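Long-range contact in extracellular solute-binding protein family 1 (Kribbella flavida, PDB 5IXP), which probably binds a small solute, perhaps a sugar, outside the cell and delivers it to an ABC transporter for import: residues L196-T208 / L367-W381. Numbering follows the deposited sequence.
Sequences LLKRTWDQIVAAT and LARVDEGKQSSSAAW
Trp201 reaches from helix 196-208 into the notch between the two helices joined by the short turn around Gly373, a knob in a hole made by Leu367, Ser377, Ala380 and Trp381. Its CG lies anti to the backbone N (chi1 173°), which sends the indole outward from its own helix. Leu367 CD1 lies over one face, with Val205 CG2 from the same helix as Trp201 on that side too. Against the opposite face comes the edge of Trp381, CE3 standing 3.5 Å from Trp201 CD2 with the ring planes at 58°, an edge-to-face pair. Ala380 CB meets the rim of the Trp201 indole in its plane, 3.9 Å from Trp201 CZ2. The one polar atom of the indole is used as well: Trp201 NE1 donates to Ser377 OG at 3.2 Å, tilted somewhat out of the ring plane, and a water links that hydroxyl to Asp202 OD1. Were Trp201 an alanine, Leu367 and Trp381 would probably be left facing a gap, and Ser377 OG would lose its indole donor.

Trp381 is covered in turn by Lys198, whose chain bends at chi2 (50°) and lies across the indole, CE 3.5 Å above the centroid of the five-membered ring. Its NZ sits farther out over that face, a cation-pi contact, and is held by a salt bridge to Asp202 OD1 at 2.9 Å. Beyond Val205, Thr208 CG2 rests 3.5 Å from Asp371 OD1, an oxygen that Ser213 hydrogen-bonds. The whole is a helix packed against a helical hairpin, whose turn pairs a Schellman motif at Gly373 with an N-cap at Ser376, within the helical part of a periplasmic-binding-protein-like fold.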
ATOM      1  N   LEU A 196     -14.007  -9.277 -15.216  1.00 29.80           N
ATOM      2  CA  LEU A 196     -13.645  -7.936 -14.768  1.00 32.65           C
ATOM      3  C   LEU A 196     -12.135  -7.750 -14.747  1.00 30.30           C
ATOM      4  O   LEU A 196     -11.635  -6.653 -15.025  1.00 29.93           O
ATOM      5  CB  LEU A 196     -14.230  -7.655 -13.388  1.00 38.34           C
ATOM      6  CG  LEU A 196     -15.182  -6.467 -13.384  1.00 36.70           C
ATOM      7  CD1 LEU A 196     -15.542  -6.113 -11.973  1.00 38.21           C
ATOM      8  CD2 LEU A 196     -14.570  -5.276 -14.100  1.00 40.99           C
ATOM      9  N   LEU A 197     -11.398  -8.809 -14.427  1.00 28.88           N
ATOM     10  CA  LEU A 197      -9.944  -8.764 -14.501  1.00 25.55           C
ATOM     11  C   LEU A 197      -9.474  -8.504 -15.933  1.00 21.97           C
ATOM     12  O   LEU A 197      -8.601  -7.659 -16.171  1.00 20.35           O
ATOM     13  CB  LEU A 197      -9.389 -10.080 -13.973  1.00 26.82           C
ATOM     14  CG  LEU A 197      -7.939 -10.205 -13.555  1.00 26.15           C
ATOM     15  CD1 LEU A 197      -7.641  -9.268 -12.381  1.00 25.74           C
ATOM     16  CD2 LEU A 197      -7.686 -11.667 -13.179  1.00 25.61           C
ATOM     17  N   LYS A 198     -10.045  -9.222 -16.903  1.00 21.26           N
ATOM     18  CA  LYS A 198      -9.690  -8.980 -18.302  1.00 19.71           C
ATOM     19  C   LYS A 198     -10.116  -7.582 -18.741  1.00 18.53           C
ATOM     20  O   LYS A 198      -9.413  -6.926 -19.515  1.00 20.02           O
ATOM     21  CB  LYS A 198     -10.315 -10.050 -19.204  1.00 19.91           C
ATOM     22  CG  LYS A 198      -9.966  -9.934 -20.717  1.00 20.42           C
ATOM     23  CD  LYS A 198      -8.452  -9.794 -20.946  1.00 22.90           C
ATOM     24  CE  LYS A 198      -8.004 -10.271 -22.343  1.00 26.43           C
ATOM     25  NZ  LYS A 198      -8.594  -9.510 -23.487  1.00 26.66           N
ATOM     26  N   ARG A 199     -11.255  -7.094 -18.242  1.00 19.76           N
ATOM     27  CA  ARG A 199     -11.667  -5.748 -18.627  1.00 22.26           C
ATOM     28  C   ARG A 199     -10.690  -4.703 -18.101  1.00 19.99           C
ATOM     29  O   ARG A 199     -10.403  -3.713 -18.788  1.00 20.44           O
ATOM     30  CB  ARG A 199     -13.092  -5.465 -18.154  1.00 26.84           C
ATOM     31  CG  ARG A 199     -14.120  -5.985 -19.143  1.00 35.19           C
ATOM     32  CD  ARG A 199     -15.509  -5.442 -18.898  1.00 40.57           C
ATOM     33  NE  ARG A 199     -16.480  -6.117 -19.747  1.00 45.84           N
ATOM     34  CZ  ARG A 199     -17.733  -5.708 -19.910  1.00 48.80           C
ATOM     35  NH1 ARG A 199     -18.160  -4.620 -19.281  1.00 50.80           N
ATOM     36  NH2 ARG A 199     -18.557  -6.384 -20.703  1.00 47.36           N
ATOM     37  N   THR A 200     -10.186  -4.903 -16.879  0.78 17.19           N
ATOM     38  CA  THR A 200      -9.142  -4.042 -16.335  0.78 18.07           C
ATOM     39  C   THR A 200      -7.901  -4.072 -17.214  0.78 19.83           C
ATOM     40  O   THR A 200      -7.346  -3.026 -17.574  0.78 18.68           O
ATOM     41  CB  THR A 200      -8.801  -4.492 -14.913  0.78 19.20           C
ATOM     42  OG1 THR A 200      -9.970  -4.401 -14.092  0.78 21.28           O
ATOM     43  CG2 THR A 200      -7.689  -3.641 -14.319  0.78 19.68           C
ATOM     44  N   TRP A 201      -7.442  -5.280 -17.547  1.00 16.53           N
ATOM     45  CA  TRP A 201      -6.329  -5.450 -18.477  1.00 17.01           C
ATOM     46  C   TRP A 201      -6.584  -4.695 -19.780  1.00 17.76           C
ATOM     47  O   TRP A 201      -5.741  -3.912 -20.237  1.00 16.21           O
ATOM     48  CB  TRP A 201      -6.130  -6.948 -18.737  1.00 14.79           C
ATOM     49  CG  TRP A 201      -5.130  -7.320 -19.811  1.00 13.70           C
ATOM     50  CD1 TRP A 201      -5.355  -7.385 -21.164  1.00 16.87           C
ATOM     51  CD2 TRP A 201      -3.773  -7.738 -19.613  1.00 17.34           C
ATOM     52  NE1 TRP A 201      -4.213  -7.792 -21.817  1.00 16.93           N
ATOM     53  CE2 TRP A 201      -3.229  -8.020 -20.890  1.00 18.94           C
ATOM     54  CE3 TRP A 201      -2.962  -7.901 -18.482  1.00 16.75           C
ATOM     55  CZ2 TRP A 201      -1.905  -8.453 -21.065  1.00 18.01           C
ATOM     56  CZ3 TRP A 201      -1.646  -8.323 -18.655  1.00 18.92           C
ATOM     57  CH2 TRP A 201      -1.130  -8.592 -19.938  1.00 18.44           C
ATOM     58  N   ASP A 202      -7.758  -4.907 -20.384  1.00 15.66           N
ATOM     59  CA  ASP A 202      -8.039  -4.281 -21.674  1.00 20.32           C
ATOM     60  C   ASP A 202      -7.977  -2.764 -21.584  1.00 19.13           C
ATOM     61  O   ASP A 202      -7.456  -2.101 -22.491  1.00 19.36           O
ATOM     62  CB  ASP A 202      -9.406  -4.716 -22.201  1.00 22.08           C
ATOM     63  CG  ASP A 202      -9.406  -6.144 -22.700  1.00 25.33           C
ATOM     64  OD1 ASP A 202      -8.316  -6.689 -22.953  1.00 26.41           O
ATOM     65  OD2 ASP A 202     -10.495  -6.717 -22.848  1.00 28.37           O
ATOM     66  N   GLN A 203      -8.504  -2.194 -20.497  1.00 16.65           N
ATOM     67  CA  GLN A 203      -8.548  -0.739 -20.382  1.00 17.29           C
ATOM     68  C   GLN A 203      -7.149  -0.148 -20.220  1.00 17.96           C
ATOM     69  O   GLN A 203      -6.849   0.910 -20.788  1.00 17.26           O
ATOM     70  CB  GLN A 203      -9.457  -0.342 -19.218  1.00 22.23           C
ATOM     71  CG  GLN A 203      -9.780   1.132 -19.151  1.00 26.28           C
ATOM     72  CD  GLN A 203     -10.923   1.427 -18.183  1.00 29.05           C
ATOM     73  OE1 GLN A 203     -11.168   0.667 -17.247  1.00 28.98           O
ATOM     74  NE2 GLN A 203     -11.637   2.526 -18.419  1.00 29.25           N
ATOM     75  N   ILE A 204      -6.278  -0.808 -19.448  1.00 17.09           N
ATOM     76  CA  ILE A 204      -4.914  -0.311 -19.311  1.00 17.58           C
ATOM     77  C   ILE A 204      -4.138  -0.511 -20.604  1.00 16.84           C
ATOM     78  O   ILE A 204      -3.362   0.360 -21.013  1.00 16.22           O
ATOM     79  CB  ILE A 204      -4.208  -0.991 -18.128  1.00 17.09           C
ATOM     80  CG1 ILE A 204      -4.972  -0.683 -16.854  1.00 18.20           C
ATOM     81  CG2 ILE A 204      -2.757  -0.508 -18.006  1.00 17.81           C
ATOM     82  CD1 ILE A 204      -4.430  -1.429 -15.661  1.00 22.52           C
ATOM     83  N   VAL A 205      -4.305  -1.667 -21.253  1.00 16.13           N
ATOM     84  CA  VAL A 205      -3.636  -1.879 -22.534  1.00 18.29           C
ATOM     85  C   VAL A 205      -4.060  -0.810 -23.536  1.00 19.66           C
ATOM     86  O   VAL A 205      -3.225  -0.242 -24.251  1.00 18.89           O
ATOM     87  CB  VAL A 205      -3.913  -3.299 -23.061  1.00 18.76           C
ATOM     88  CG1 VAL A 205      -3.476  -3.421 -24.511  1.00 18.65           C
ATOM     89  CG2 VAL A 205      -3.183  -4.331 -22.194  1.00 21.34           C
ATOM     90  N   ALA A 206      -5.355  -0.490 -23.580  1.00 16.92           N
ATOM     91  CA  ALA A 206      -5.803   0.553 -24.498  1.00 17.35           C
ATOM     92  C   ALA A 206      -5.141   1.887 -24.171  1.00 18.07           C
ATOM     93  O   ALA A 206      -4.770   2.642 -25.075  1.00 20.24           O
ATOM     94  CB  ALA A 206      -7.325   0.672 -24.467  1.00 19.42           C
ATOM     95  N   ALA A 207      -4.962   2.182 -22.878  1.00 15.73           N
ATOM     96  CA  ALA A 207      -4.252   3.396 -22.488  1.00 16.27           C
ATOM     97  C   ALA A 207      -2.814   3.388 -23.002  1.00 17.34           C
ATOM     98  O   ALA A 207      -2.316   4.417 -23.480  1.00 17.84           O
ATOM     99  CB  ALA A 207      -4.280   3.554 -20.964  1.00 15.13           C
ATOM    100  N   THR A 208      -2.122   2.243 -22.905  1.00 17.97           N
ATOM    101  CA  THR A 208      -0.757   2.183 -23.427  1.00 19.36           C
ATOM    102  C   THR A 208      -0.748   2.378 -24.936  1.00 20.07           C
ATOM    103  O   THR A 208       0.142   3.040 -25.478  1.00 22.05           O
ATOM    104  CB  THR A 208      -0.064   0.859 -23.063  1.00 22.02           C
ATOM    105  OG1 THR A 208      -0.669  -0.243 -23.764  1.00 24.24           O
ATOM    106  CG2 THR A 208      -0.101   0.605 -21.558  1.00 21.04           C
ATOM    107  N   LEU A 367       1.989  -7.663 -18.213  1.00 17.06           N
ATOM    108  CA  LEU A 367       1.578  -6.312 -18.568  1.00 15.51           C
ATOM    109  C   LEU A 367       2.789  -5.434 -18.879  1.00 16.24           C
ATOM    110  O   LEU A 367       2.740  -4.606 -19.795  1.00 16.30           O
ATOM    111  CB  LEU A 367       0.725  -5.710 -17.451  1.00 14.65           C
ATOM    112  CG  LEU A 367       0.152  -4.322 -17.743  1.00 14.07           C
ATOM    113  CD1 LEU A 367      -0.633  -4.318 -19.050  1.00 16.94           C
ATOM    114  CD2 LEU A 367      -0.726  -3.878 -16.574  1.00 16.57           C
ATOM    115  N   ALA A 368       3.893  -5.622 -18.146  1.00 16.85           N
ATOM    116  CA  ALA A 368       5.108  -4.867 -18.432  1.00 17.75           C
ATOM    117  C   ALA A 368       5.641  -5.190 -19.823  1.00 18.21           C
ATOM    118  O   ALA A 368       6.141  -4.303 -20.523  1.00 18.48           O
ATOM    119  CB  ALA A 368       6.175  -5.148 -17.370  1.00 19.17           C
ATOM    120  N   ARG A 369       5.549  -6.456 -20.241  1.00 17.41           N
ATOM    121  CA  ARG A 369       5.991  -6.810 -21.589  1.00 19.58           C
ATOM    122  C   ARG A 369       5.153  -6.100 -22.648  1.00 19.21           C
ATOM    123  O   ARG A 369       5.686  -5.644 -23.664  1.00 20.75           O
ATOM    124  CB  ARG A 369       5.951  -8.326 -21.785  1.00 19.17           C
ATOM    125  CG  ARG A 369       7.029  -9.084 -20.988  1.00 18.07           C
ATOM    126  CD  ARG A 369       7.136 -10.543 -21.427  1.00 20.52           C
ATOM    127  NE  ARG A 369       5.878 -11.279 -21.281  1.00 20.73           N
ATOM    128  CZ  ARG A 369       5.515 -11.955 -20.193  1.00 21.18           C
ATOM    129  NH1 ARG A 369       6.304 -11.988 -19.118  1.00 22.12           N
ATOM    130  NH2 ARG A 369       4.352 -12.598 -20.176  1.00 20.57           N
ATOM    131  N   VAL A 370       3.843  -5.978 -22.420  1.00 18.58           N
ATOM    132  CA  VAL A 370       3.002  -5.202 -23.332  1.00 19.55           C
ATOM    133  C   VAL A 370       3.409  -3.737 -23.310  1.00 18.52           C
ATOM    134  O   VAL A 370       3.571  -3.102 -24.360  1.00 20.69           O
ATOM    135  CB  VAL A 370       1.515  -5.357 -22.973  1.00 17.72           C
ATOM    136  CG1 VAL A 370       0.674  -4.495 -23.900  1.00 19.00           C
ATOM    137  CG2 VAL A 370       1.093  -6.811 -23.064  1.00 19.37           C
ATOM    138  N   ASP A 371       3.549  -3.176 -22.104  1.00 16.51           N
ATOM    139  CA  ASP A 371       3.891  -1.767 -21.950  1.00 18.99           C
ATOM    140  C   ASP A 371       5.181  -1.436 -22.685  1.00 22.07           C
ATOM    141  O   ASP A 371       5.278  -0.393 -23.342  1.00 24.34           O
ATOM    142  CB  ASP A 371       4.003  -1.447 -20.454  1.00 21.41           C
ATOM    143  CG  ASP A 371       3.879   0.043 -20.128  1.00 22.78           C
ATOM    144  OD1 ASP A 371       3.373   0.836 -20.952  1.00 22.42           O
ATOM    145  OD2 ASP A 371       4.267   0.411 -19.001  1.00 22.61           O
ATOM    146  N   GLU A 372       6.169  -2.328 -22.613  1.00 23.13           N
ATOM    147  CA  GLU A 372       7.485  -2.118 -23.204  1.00 23.54           C
ATOM    148  C   GLU A 372       7.561  -2.562 -24.661  1.00 25.17           C
ATOM    149  O   GLU A 372       8.630  -2.451 -25.274  1.00 26.95           O
ATOM    150  CB  GLU A 372       8.546  -2.852 -22.369  1.00 25.27           C
ATOM    151  CG  GLU A 372       8.602  -2.380 -20.907  1.00 27.78           C
ATOM    152  CD  GLU A 372       9.336  -3.342 -19.965  1.00 31.63           C
ATOM    153  OE1 GLU A 372       9.818  -4.401 -20.425  1.00 32.48           O
ATOM    154  OE2 GLU A 372       9.426  -3.034 -18.753  1.00 31.49           O
ATOM    155  N   GLY A 373       6.461  -3.060 -25.227  1.00 23.77           N
ATOM    156  CA  GLY A 373       6.445  -3.450 -26.622  1.00 25.25           C
ATOM    157  C   GLY A 373       7.117  -4.766 -26.935  1.00 27.49           C
ATOM    158  O   GLY A 373       7.455  -5.015 -28.097  1.00 28.76           O
ATOM    159  N   LYS A 374       7.307  -5.632 -25.943  1.00 26.44           N
ATOM    160  CA  LYS A 374       7.982  -6.905 -26.148  1.00 26.31           C
ATOM    161  C   LYS A 374       7.033  -8.044 -26.492  1.00 25.88           C
ATOM    162  O   LYS A 374       7.497  -9.100 -26.933  1.00 27.33           O
ATOM    163  CB  LYS A 374       8.790  -7.277 -24.900  1.00 27.50           C
ATOM    164  CG  LYS A 374       9.849  -6.245 -24.517  1.00 30.66           C
ATOM    165  CD  LYS A 374      10.622  -6.695 -23.287  1.00 36.74           C
ATOM    166  CE  LYS A 374      11.930  -5.921 -23.108  1.00 41.15           C
ATOM    167  NZ  LYS A 374      11.725  -4.557 -22.572  1.00 37.57           N
ATOM    168  N   GLN A 375       5.730  -7.866 -26.300  1.00 22.85           N
ATOM    169  CA  GLN A 375       4.761  -8.922 -26.547  1.00 23.40           C
ATOM    170  C   GLN A 375       3.416  -8.261 -26.800  1.00 22.92           C
ATOM    171  O   GLN A 375       3.106  -7.238 -26.183  1.00 25.89           O
ATOM    172  CB  GLN A 375       4.678  -9.893 -25.359  1.00 22.95           C
ATOM    173  CG  GLN A 375       3.883 -11.163 -25.624  1.00 22.69           C
ATOM    174  CD  GLN A 375       3.880 -12.119 -24.438  1.00 22.10           C
ATOM    175  OE1 GLN A 375       4.029 -11.702 -23.286  1.00 22.55           O
ATOM    176  NE2 GLN A 375       3.723 -13.416 -24.720  1.00 21.65           N
ATOM    177  N   SER A 376       2.632  -8.833 -27.713  1.00 24.98           N
ATOM    178  CA  SER A 376       1.298  -8.302 -27.959  1.00 24.58           C
ATOM    179  C   SER A 376       0.386  -8.564 -26.762  1.00 22.82           C
ATOM    180  O   SER A 376       0.638  -9.439 -25.925  1.00 24.36           O
ATOM    181  CB  SER A 376       0.677  -8.915 -29.214  1.00 25.70           C
ATOM    182  OG  SER A 376       0.257 -10.248 -28.968  1.00 28.80           O
ATOM    183  N   SER A 377      -0.697  -7.784 -26.696  1.00 23.66           N
ATOM    184  CA  SER A 377      -1.646  -7.896 -25.593  1.00 23.98           C
ATOM    185  C   SER A 377      -2.240  -9.297 -25.506  1.00 24.97           C
ATOM    186  O   SER A 377      -2.319  -9.883 -24.422  1.00 25.08           O
ATOM    187  CB  SER A 377      -2.760  -6.857 -25.751  1.00 27.31           C
ATOM    188  OG  SER A 377      -3.862  -7.162 -24.899  1.00 34.78           O
ATOM    189  N   SER A 378      -2.683  -9.851 -26.638  1.00 24.23           N
ATOM    190  CA  SER A 378      -3.328 -11.157 -26.573  1.00 23.71           C
ATOM    191  C   SER A 378      -2.331 -12.248 -26.190  1.00 20.52           C
ATOM    192  O   SER A 378      -2.658 -13.136 -25.398  1.00 22.79           O
ATOM    193  CB  SER A 378      -4.010 -11.481 -27.902  1.00 29.20           C
ATOM    194  OG  SER A 378      -3.046 -11.877 -28.850  1.00 41.60           O
ATOM    195  N   ALA A 379      -1.105 -12.196 -26.724  1.00 19.81           N
ATOM    196  CA  ALA A 379      -0.113 -13.213 -26.372  1.00 18.01           C
ATOM    197  C   ALA A 379       0.302 -13.096 -24.910  1.00 19.92           C
ATOM    198  O   ALA A 379       0.499 -14.107 -24.225  1.00 20.93           O
ATOM    199  CB  ALA A 379       1.113 -13.103 -27.280  1.00 20.76           C
ATOM    200  N   ALA A 380       0.441 -11.868 -24.414  1.00 17.65           N
ATOM    201  CA  ALA A 380       0.818 -11.689 -23.015  1.00 18.79           C
ATOM    202  C   ALA A 380      -0.285 -12.168 -22.079  1.00 18.42           C
ATOM    203  O   ALA A 380      -0.006 -12.753 -21.023  1.00 17.04           O
ATOM    204  CB  ALA A 380       1.153 -10.224 -22.753  1.00 19.11           C
ATOM    205  N   TRP A 381      -1.543 -11.903 -22.435  1.00 15.71           N
ATOM    206  CA  TRP A 381      -2.641 -12.333 -21.582  1.00 18.01           C
ATOM    207  C   TRP A 381      -2.718 -13.851 -21.524  1.00 19.01           C
ATOM    208  O   TRP A 381      -2.906 -14.423 -20.444  1.00 19.18           O
ATOM    209  CB  TRP A 381      -3.961 -11.732 -22.072  1.00 21.19           C
ATOM    210  CG  TRP A 381      -5.157 -12.248 -21.328  1.00 21.33           C
ATOM    211  CD1 TRP A 381      -6.033 -13.210 -21.746  1.00 24.35           C
ATOM    212  CD2 TRP A 381      -5.607 -11.830 -20.035  1.00 19.84           C
ATOM    213  NE1 TRP A 381      -7.002 -13.415 -20.788  1.00 23.73           N
ATOM    214  CE2 TRP A 381      -6.762 -12.579 -19.729  1.00 23.02           C
ATOM    215  CE3 TRP A 381      -5.147 -10.888 -19.108  1.00 20.58           C
ATOM    216  CZ2 TRP A 381      -7.459 -12.425 -18.531  1.00 20.66           C
ATOM    217  CZ3 TRP A 381      -5.845 -10.730 -17.921  1.00 20.09           C
ATOM    218  CH2 TRP A 381      -6.987 -11.498 -17.642  1.00 19.93           C
TER
HETATM  219  O   HOH W   1      -6.600  -5.763 -24.784  1.00 38.14           O